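Local coordinates for PA0833-PD protein (PDB 6JFW) that probably binds peptidoglycan through its periplasmic OmpA C-like domain, linking the outer membrane to the cell wall, at residues D74-Q87 / T109-N121. Sequence-based numbering, arbitrary orientation.
Sequences DSTGSRQHNMDLSQ and TRGMGPDQPIASN
Pro114 CG lies 4.2 Å above one face of the Arg79 guanidinium, near its outer edge, while Asp115 OD1 lies in the guanidinium plane, at the edge. The contact belongs to the beta-alpha-beta unit of the OmpA C-like fold, where helix 79-99 packs on edge strand 107-111 and the loop after it. The salt bridge is end-on: Arg79 NH1 meets Asp115 OD2 at 3.2 Å and Arg79 NH2 meets Asp115 OD1 at 3.1 Å, each oxygen met on its syn side. The two planes are nevertheless turned 40° apart. The long arginine chain, anti at chi1 (170°) and bent at chi3, brings the guanidinium past Pro114 to Asp115, the last residue of the type II' turn Met112-Asp115. Gly113 suits that turn through its positive phi, and Gly111, with no side chain, lets the strand lie close against the helix, Ser86 OG being 3.2 Å from Gly111 CA. Pro114 also packs its CB against Asp74 O at 3.5 Å. Asp74 makes an Asx turn through OD2 to Thr76 N and a salt bridge through OD1 with Arg131; it is probably the aspartate of the TDxxG motif, which in OmpA-like domains binds the diaminopimelate of peptidoglycan. Ser86, short enough to lie against the turn, accepts through OG from Gly113 N at 3.1 Å (N-H...O 156°).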
ATOM      1  N   ASP A  74       2.770  -7.857  11.313  1.00 15.22           N
ATOM      2  CA  ASP A  74       3.143  -9.199  11.730  1.00 16.92           C
ATOM      3  C   ASP A  74       2.232  -9.612  12.886  1.00 21.73           C
ATOM      4  O   ASP A  74       1.302  -8.893  13.257  1.00 15.69           O
ATOM      5  CB  ASP A  74       4.619  -9.238  12.107  1.00 20.71           C
ATOM      6  CG  ASP A  74       4.944  -8.293  13.241  1.00 32.56           C
ATOM      7  OD1 ASP A  74       5.142  -7.088  12.980  1.00 41.14           O
ATOM      8  OD2 ASP A  74       4.988  -8.752  14.398  1.00 42.57           O
ATOM      9  N   SER A  75       2.497 -10.769  13.487  1.00 20.58           N
ATOM     10  CA  SER A  75       1.609 -11.323  14.503  1.00 25.42           C
ATOM     11  C   SER A  75       2.084 -11.076  15.930  1.00 30.49           C
ATOM     12  O   SER A  75       1.448 -11.565  16.870  1.00 36.54           O
ATOM     13  CB  SER A  75       1.422 -12.825  14.276  1.00 32.84           C
ATOM     14  OG  SER A  75       2.627 -13.528  14.508  1.00 34.37           O
ATOM     15  N   THR A  76       3.178 -10.342  16.121  1.00 32.70           N
ATOM     16  CA  THR A  76       3.619  -9.997  17.467  1.00 31.27           C
ATOM     17  C   THR A  76       2.639  -9.017  18.099  1.00 37.60           C
ATOM     18  O   THR A  76       2.205  -8.053  17.458  1.00 34.76           O
ATOM     19  CB  THR A  76       5.029  -9.403  17.428  1.00 36.33           C
ATOM     20  OG1 THR A  76       5.995 -10.452  17.277  1.00 48.60           O
ATOM     21  CG2 THR A  76       5.333  -8.612  18.693  1.00 42.68           C
ATOM     22  N   GLY A  77       2.268  -9.272  19.348  1.00 39.69           N
ATOM     23  CA  GLY A  77       1.402  -8.366  20.071  1.00 31.92           C
ATOM     24  C   GLY A  77      -0.071  -8.681  19.910  1.00 36.54           C
ATOM     25  O   GLY A  77      -0.486  -9.666  19.290  1.00 36.07           O
ATOM     26  N   SER A  78      -0.877  -7.795  20.489  1.00 31.28           N
ATOM     27  CA  SER A  78      -2.319  -7.987  20.531  1.00 30.82           C
ATOM     28  C   SER A  78      -2.944  -7.772  19.160  1.00 32.09           C
ATOM     29  O   SER A  78      -2.502  -6.932  18.372  1.00 30.43           O
ATOM     30  CB  SER A  78      -2.952  -7.028  21.538  1.00 24.86           C
ATOM     31  OG  SER A  78      -4.315  -6.791  21.223  1.00 36.14           O
ATOM     32  N   ARG A  79      -3.997  -8.542  18.884  1.00 28.54           N
ATOM     33  CA  ARG A  79      -4.705  -8.375  17.620  1.00 34.29           C
ATOM     34  C   ARG A  79      -5.348  -6.999  17.533  1.00 32.64           C
ATOM     35  O   ARG A  79      -5.244  -6.319  16.506  1.00 29.49           O
ATOM     36  CB  ARG A  79      -5.756  -9.460  17.458  1.00 32.18           C
ATOM     37  CG  ARG A  79      -6.665  -9.191  16.306  1.00 38.58           C
ATOM     38  CD  ARG A  79      -7.580 -10.346  16.110  1.00 45.71           C
ATOM     39  NE  ARG A  79      -6.810 -11.416  15.484  1.00 47.45           N
ATOM     40  CZ  ARG A  79      -6.818 -11.709  14.182  1.00 50.98           C
ATOM     41  NH1 ARG A  79      -7.583 -11.004  13.351  1.00 51.68           N
ATOM     42  NH2 ARG A  79      -6.054 -12.703  13.722  1.00 52.06           N
ATOM     43  N   GLN A  80      -6.027  -6.569  18.603  1.00 23.34           N
ATOM     44  CA  GLN A  80      -6.614  -5.231  18.633  1.00 26.37           C
ATOM     45  C   GLN A  80      -5.563  -4.165  18.354  1.00 26.32           C
ATOM     46  O   GLN A  80      -5.790  -3.245  17.558  1.00 26.85           O
ATOM     47  CB  GLN A  80      -7.283  -4.975  19.984  1.00 39.09           C
ATOM     48  CG  GLN A  80      -7.284  -3.503  20.401  1.00 50.04           C
ATOM     49  CD  GLN A  80      -7.949  -3.267  21.743  1.00 61.02           C
ATOM     50  OE1 GLN A  80      -7.345  -2.707  22.659  1.00 64.01           O
ATOM     51  NE2 GLN A  80      -9.202  -3.686  21.863  1.00 62.86           N
ATOM     52  N   HIS A  81      -4.400  -4.275  18.999  1.00 22.60           N
ATOM     53  CA  HIS A  81      -3.362  -3.263  18.834  1.00 24.24           C
ATOM     54  C   HIS A  81      -2.797  -3.270  17.419  1.00 27.84           C
ATOM     55  O   HIS A  81      -2.500  -2.209  16.857  1.00 24.03           O
ATOM     56  CB  HIS A  81      -2.251  -3.485  19.860  1.00 28.23           C
ATOM     57  CG  HIS A  81      -1.234  -2.389  19.899  1.00 31.31           C
ATOM     58  ND1 HIS A  81      -1.571  -1.069  20.110  1.00 37.06           N
ATOM     59  CD2 HIS A  81       0.112  -2.416  19.755  1.00 31.66           C
ATOM     60  CE1 HIS A  81      -0.477  -0.330  20.093  1.00 35.73           C
ATOM     61  NE2 HIS A  81       0.559  -1.122  19.880  1.00 40.17           N
ATOM     62  N   ASN A  82      -2.645  -4.457  16.825  1.00 18.72           N
ATOM     63  CA  ASN A  82      -2.116  -4.551  15.466  1.00 22.33           C
ATOM     64  C   ASN A  82      -3.094  -3.981  14.447  1.00 20.49           C
ATOM     65  O   ASN A  82      -2.683  -3.305  13.496  1.00 23.49           O
ATOM     66  CB  ASN A  82      -1.790  -6.003  15.128  1.00 21.10           C
ATOM     67  CG  ASN A  82      -0.496  -6.468  15.752  1.00 28.84           C
ATOM     68  OD1 ASN A  82       0.411  -5.673  15.994  1.00 30.25           O
ATOM     69  ND2 ASN A  82      -0.401  -7.766  16.015  1.00 33.65           N
ATOM     70  N   MET A  83      -4.387  -4.268  14.610  1.00 20.07           N
ATOM     71  CA  MET A  83      -5.394  -3.669  13.741  1.00 24.49           C
ATOM     72  C   MET A  83      -5.335  -2.150  13.825  1.00 23.60           C
ATOM     73  O   MET A  83      -5.366  -1.454  12.803  1.00 23.74           O
ATOM     74  CB  MET A  83      -6.782  -4.182  14.128  1.00 23.80           C
ATOM     75  CG  MET A  83      -6.938  -5.688  14.010  1.00 28.20           C
ATOM     76  SD  MET A  83      -7.440  -6.218  12.368  1.00 58.49           S
ATOM     77  CE  MET A  83      -9.132  -5.643  12.344  1.00 48.73           C
ATOM     78  N   ASP A  84      -5.239  -1.627  15.049  1.00 20.18           N
ATOM     79  CA  ASP A  84      -5.026  -0.204  15.289  1.00 25.48           C
ATOM     80  C   ASP A  84      -3.824   0.316  14.505  1.00 22.20           C
ATOM     81  O   ASP A  84      -3.937   1.261  13.717  1.00 20.73           O
ATOM     82  CB  ASP A  84      -4.832   0.016  16.793  1.00 26.20           C
ATOM     83  CG  ASP A  84      -4.903   1.471  17.202  1.00 40.64           C
ATOM     84  OD1 ASP A  84      -4.374   2.339  16.476  1.00 48.98           O
ATOM     85  OD2 ASP A  84      -5.484   1.744  18.272  1.00 57.25           O
ATOM     86  N   LEU A  85      -2.659  -0.293  14.734  1.00 18.48           N
ATOM     87  CA  LEU A  85      -1.431   0.166  14.089  1.00 20.69           C
ATOM     88  C   LEU A  85      -1.535   0.088  12.571  1.00 21.28           C
ATOM     89  O   LEU A  85      -1.095   1.002  11.864  1.00 16.04           O
ATOM     90  CB  LEU A  85      -0.245  -0.660  14.583  1.00 28.45           C
ATOM     91  CG  LEU A  85       0.182  -0.460  16.037  1.00 29.97           C
ATOM     92  CD1 LEU A  85       1.265  -1.458  16.412  1.00 26.00           C
ATOM     93  CD2 LEU A  85       0.668   0.962  16.247  1.00 36.32           C
ATOM     94  N   SER A  86      -2.111  -0.999  12.054  1.00 20.36           N
ATOM     95  CA  SER A  86      -2.229  -1.149  10.607  1.00 19.56           C
ATOM     96  C   SER A  86      -3.221  -0.150  10.027  1.00 17.47           C
ATOM     97  O   SER A  86      -3.006   0.380   8.930  1.00 16.15           O
ATOM     98  CB  SER A  86      -2.636  -2.582  10.261  1.00 13.06           C
ATOM     99  OG  SER A  86      -3.941  -2.869  10.731  1.00 17.39           O
ATOM    100  N   GLN A  87      -4.314   0.117  10.745  1.00 15.07           N
ATOM    101  CA  GLN A  87      -5.247   1.157  10.324  1.00 21.14           C
ATOM    102  C   GLN A  87      -4.562   2.516  10.247  1.00 20.48           C
ATOM    103  O   GLN A  87      -4.793   3.284   9.304  1.00 19.90           O
ATOM    104  CB  GLN A  87      -6.436   1.206  11.286  1.00 23.42           C
ATOM    105  CG  GLN A  87      -7.236   2.498  11.236  1.00 36.29           C
ATOM    106  CD  GLN A  87      -8.523   2.382  10.430  1.00 47.78           C
ATOM    107  OE1 GLN A  87      -8.605   1.606   9.491  1.00 49.30           O
ATOM    108  NE2 GLN A  87      -9.525   3.162  10.802  1.00 50.25           N
ATOM    109  N   THR A 109     -10.017   2.515   2.931  1.00 17.84           N
ATOM    110  CA  THR A 109      -8.863   2.043   3.684  1.00 21.97           C
ATOM    111  C   THR A 109      -9.298   1.110   4.799  1.00 26.28           C
ATOM    112  O   THR A 109     -10.353   1.299   5.413  1.00 23.46           O
ATOM    113  CB  THR A 109      -8.038   3.190   4.286  1.00 28.82           C
ATOM    114  OG1 THR A 109      -8.602   3.586   5.542  1.00 40.20           O
ATOM    115  CG2 THR A 109      -8.003   4.382   3.352  1.00 26.66           C
ATOM    116  N   ARG A 110      -8.467   0.101   5.048  1.00 19.85           N
ATOM    117  CA  ARG A 110      -8.657  -0.843   6.135  1.00 25.80           C
ATOM    118  C   ARG A 110      -7.320  -1.105   6.800  1.00 24.93           C
ATOM    119  O   ARG A 110      -6.259  -0.957   6.185  1.00 19.97           O
ATOM    120  CB  ARG A 110      -9.239  -2.171   5.641  1.00 22.76           C
ATOM    121  CG  ARG A 110     -10.092  -2.032   4.406  1.00 36.95           C
ATOM    122  CD  ARG A 110     -10.643  -3.370   3.945  1.00 40.44           C
ATOM    123  NE  ARG A 110     -10.943  -4.259   5.058  1.00 51.72           N
ATOM    124  CZ  ARG A 110     -10.415  -5.471   5.202  1.00 54.88           C
ATOM    125  NH1 ARG A 110     -10.738  -6.215   6.242  1.00 48.85           N
ATOM    126  NH2 ARG A 110      -9.566  -5.938   4.301  1.00 53.50           N
ATOM    127  N   GLY A 111      -7.379  -1.476   8.071  1.00 18.18           N
ATOM    128  CA  GLY A 111      -6.303  -2.189   8.732  1.00 15.48           C
ATOM    129  C   GLY A 111      -6.732  -3.640   8.863  1.00 31.86           C
ATOM    130  O   GLY A 111      -7.902  -3.923   9.137  1.00 30.26           O
ATOM    131  N   MET A 112      -5.796  -4.553   8.630  1.00 22.95           N
ATOM    132  CA  MET A 112      -6.075  -5.974   8.742  1.00 21.17           C
ATOM    133  C   MET A 112      -5.235  -6.655   9.805  1.00 21.26           C
ATOM    134  O   MET A 112      -5.409  -7.857  10.034  1.00 26.69           O
ATOM    135  CB  MET A 112      -5.864  -6.661   7.391  1.00 23.42           C
ATOM    136  CG  MET A 112      -6.899  -6.255   6.380  1.00 33.09           C
ATOM    137  SD  MET A 112      -8.056  -7.583   6.065  1.00 56.71           S
ATOM    138  CE  MET A 112      -7.122  -8.509   4.861  1.00 30.90           C
ATOM    139  N   GLY A 113      -4.349  -5.917  10.467  1.00 21.14           N
ATOM    140  CA  GLY A 113      -3.465  -6.482  11.451  1.00 19.59           C
ATOM    141  C   GLY A 113      -2.702  -7.667  10.903  1.00 18.06           C
ATOM    142  O   GLY A 113      -2.158  -7.636   9.795  1.00 17.46           O
ATOM    143  N   PRO A 114      -2.683  -8.760  11.665  1.00 17.87           N
ATOM    144  CA  PRO A 114      -1.863  -9.918  11.297  1.00 13.30           C
ATOM    145  C   PRO A 114      -2.505 -10.866  10.297  1.00 18.35           C
ATOM    146  O   PRO A 114      -1.903 -11.901   9.989  1.00 23.23           O
ATOM    147  CB  PRO A 114      -1.639 -10.617  12.649  1.00 16.38           C
ATOM    148  CG  PRO A 114      -2.729 -10.103  13.568  1.00 22.38           C
ATOM    149  CD  PRO A 114      -3.475  -8.998  12.883  1.00 20.42           C
ATOM    150  N   ASP A 115      -3.687 -10.556   9.771  1.00 18.43           N
ATOM    151  CA  ASP A 115      -4.328 -11.463   8.829  1.00 18.47           C
ATOM    152  C   ASP A 115      -3.627 -11.426   7.473  1.00 19.18           C
ATOM    153  O   ASP A 115      -2.964 -10.451   7.108  1.00 18.89           O
ATOM    154  CB  ASP A 115      -5.806 -11.119   8.663  1.00 24.57           C
ATOM    155  CG  ASP A 115      -6.614 -11.411   9.910  1.00 35.71           C
ATOM    156  OD1 ASP A 115      -6.221 -12.317  10.674  1.00 35.46           O
ATOM    157  OD2 ASP A 115      -7.643 -10.736  10.124  1.00 39.47           O
ATOM    158  N   GLN A 116      -3.795 -12.512   6.727  1.00 13.57           N
ATOM    159  CA  GLN A 116      -3.171 -12.699   5.423  1.00 14.76           C
ATOM    160  C   GLN A 116      -1.668 -12.381   5.415  1.00 19.93           C
ATOM    161  O   GLN A 116      -1.225 -11.525   4.647  1.00 22.88           O
ATOM    162  CB  GLN A 116      -3.888 -11.869   4.367  1.00 21.17           C
ATOM    163  CG  GLN A 116      -5.375 -12.125   4.244  1.00 15.27           C
ATOM    164  CD  GLN A 116      -6.006 -11.281   3.154  1.00 29.33           C
ATOM    165  OE1 GLN A 116      -5.480 -10.231   2.784  1.00 22.30           O
ATOM    166  NE2 GLN A 116      -7.138 -11.737   2.630  1.00 23.92           N
ATOM    167  N   PRO A 117      -0.878 -13.052   6.249  1.00 18.39           N
ATOM    168  CA  PRO A 117       0.576 -12.863   6.147  1.00 18.42           C
ATOM    169  C   PRO A 117       1.071 -13.329   4.787  1.00 20.10           C
ATOM    170  O   PRO A 117       0.568 -14.305   4.226  1.00 20.15           O
ATOM    171  CB  PRO A 117       1.136 -13.727   7.286  1.00 16.57           C
ATOM    172  CG  PRO A 117       0.056 -14.686   7.624  1.00 20.06           C
ATOM    173  CD  PRO A 117      -1.236 -13.999   7.320  1.00 20.21           C
ATOM    174  N   ILE A 118       2.043 -12.598   4.233  1.00 19.17           N
ATOM    175  CA  ILE A 118       2.673 -13.037   2.990  1.00 19.43           C
ATOM    176  C   ILE A 118       3.936 -13.842   3.248  1.00 24.90           C
ATOM    177  O   ILE A 118       4.522 -14.380   2.296  1.00 22.78           O
ATOM    178  CB  ILE A 118       3.009 -11.861   2.051  1.00 19.13           C
ATOM    179  CG1 ILE A 118       3.902 -10.833   2.750  1.00 18.49           C
ATOM    180  CG2 ILE A 118       1.736 -11.216   1.520  1.00 24.92           C
ATOM    181  CD1 ILE A 118       4.581  -9.870   1.790  1.00 31.17           C
ATOM    182  N   ALA A 119       4.369 -13.946   4.501  1.00 19.66           N
ATOM    183  CA  ALA A 119       5.554 -14.709   4.862  1.00 19.04           C
ATOM    184  C   ALA A 119       5.370 -15.222   6.282  1.00 18.39           C
ATOM    185  O   ALA A 119       4.397 -14.888   6.963  1.00 17.97           O
ATOM    186  CB  ALA A 119       6.825 -13.864   4.732  1.00 23.48           C
ATOM    187  N   SER A 120       6.317 -16.039   6.731  1.00 19.93           N
ATOM    188  CA  SER A 120       6.191 -16.673   8.037  1.00 20.65           C
ATOM    189  C   SER A 120       6.468 -15.674   9.150  1.00 19.84           C
ATOM    190  O   SER A 120       7.462 -14.944   9.114  1.00 24.76           O
ATOM    191  CB  SER A 120       7.143 -17.858   8.160  1.00 24.11           C
ATOM    192  OG  SER A 120       6.973 -18.501   9.412  1.00 30.73           O
ATOM    193  N   ASN A 121       5.588 -15.657  10.147  1.00 19.78           N
ATOM    194  CA  ASN A 121       5.793 -14.857  11.345  1.00 24.46           C
ATOM    195  C   ASN A 121       6.794 -15.483  12.308  1.00 23.40           C
ATOM    196  O   ASN A 121       7.036 -14.917  13.379  1.00 20.95           O
ATOM    197  CB  ASN A 121       4.451 -14.632  12.048  1.00 22.73           C
ATOM    198  CG  ASN A 121       3.613 -13.570  11.365  1.00 17.25           C
ATOM    199  OD1 ASN A 121       4.047 -12.429  11.211  1.00 19.44           O
ATOM    200  ND2 ASN A 121       2.412 -13.942  10.936  1.00 22.15           N
TER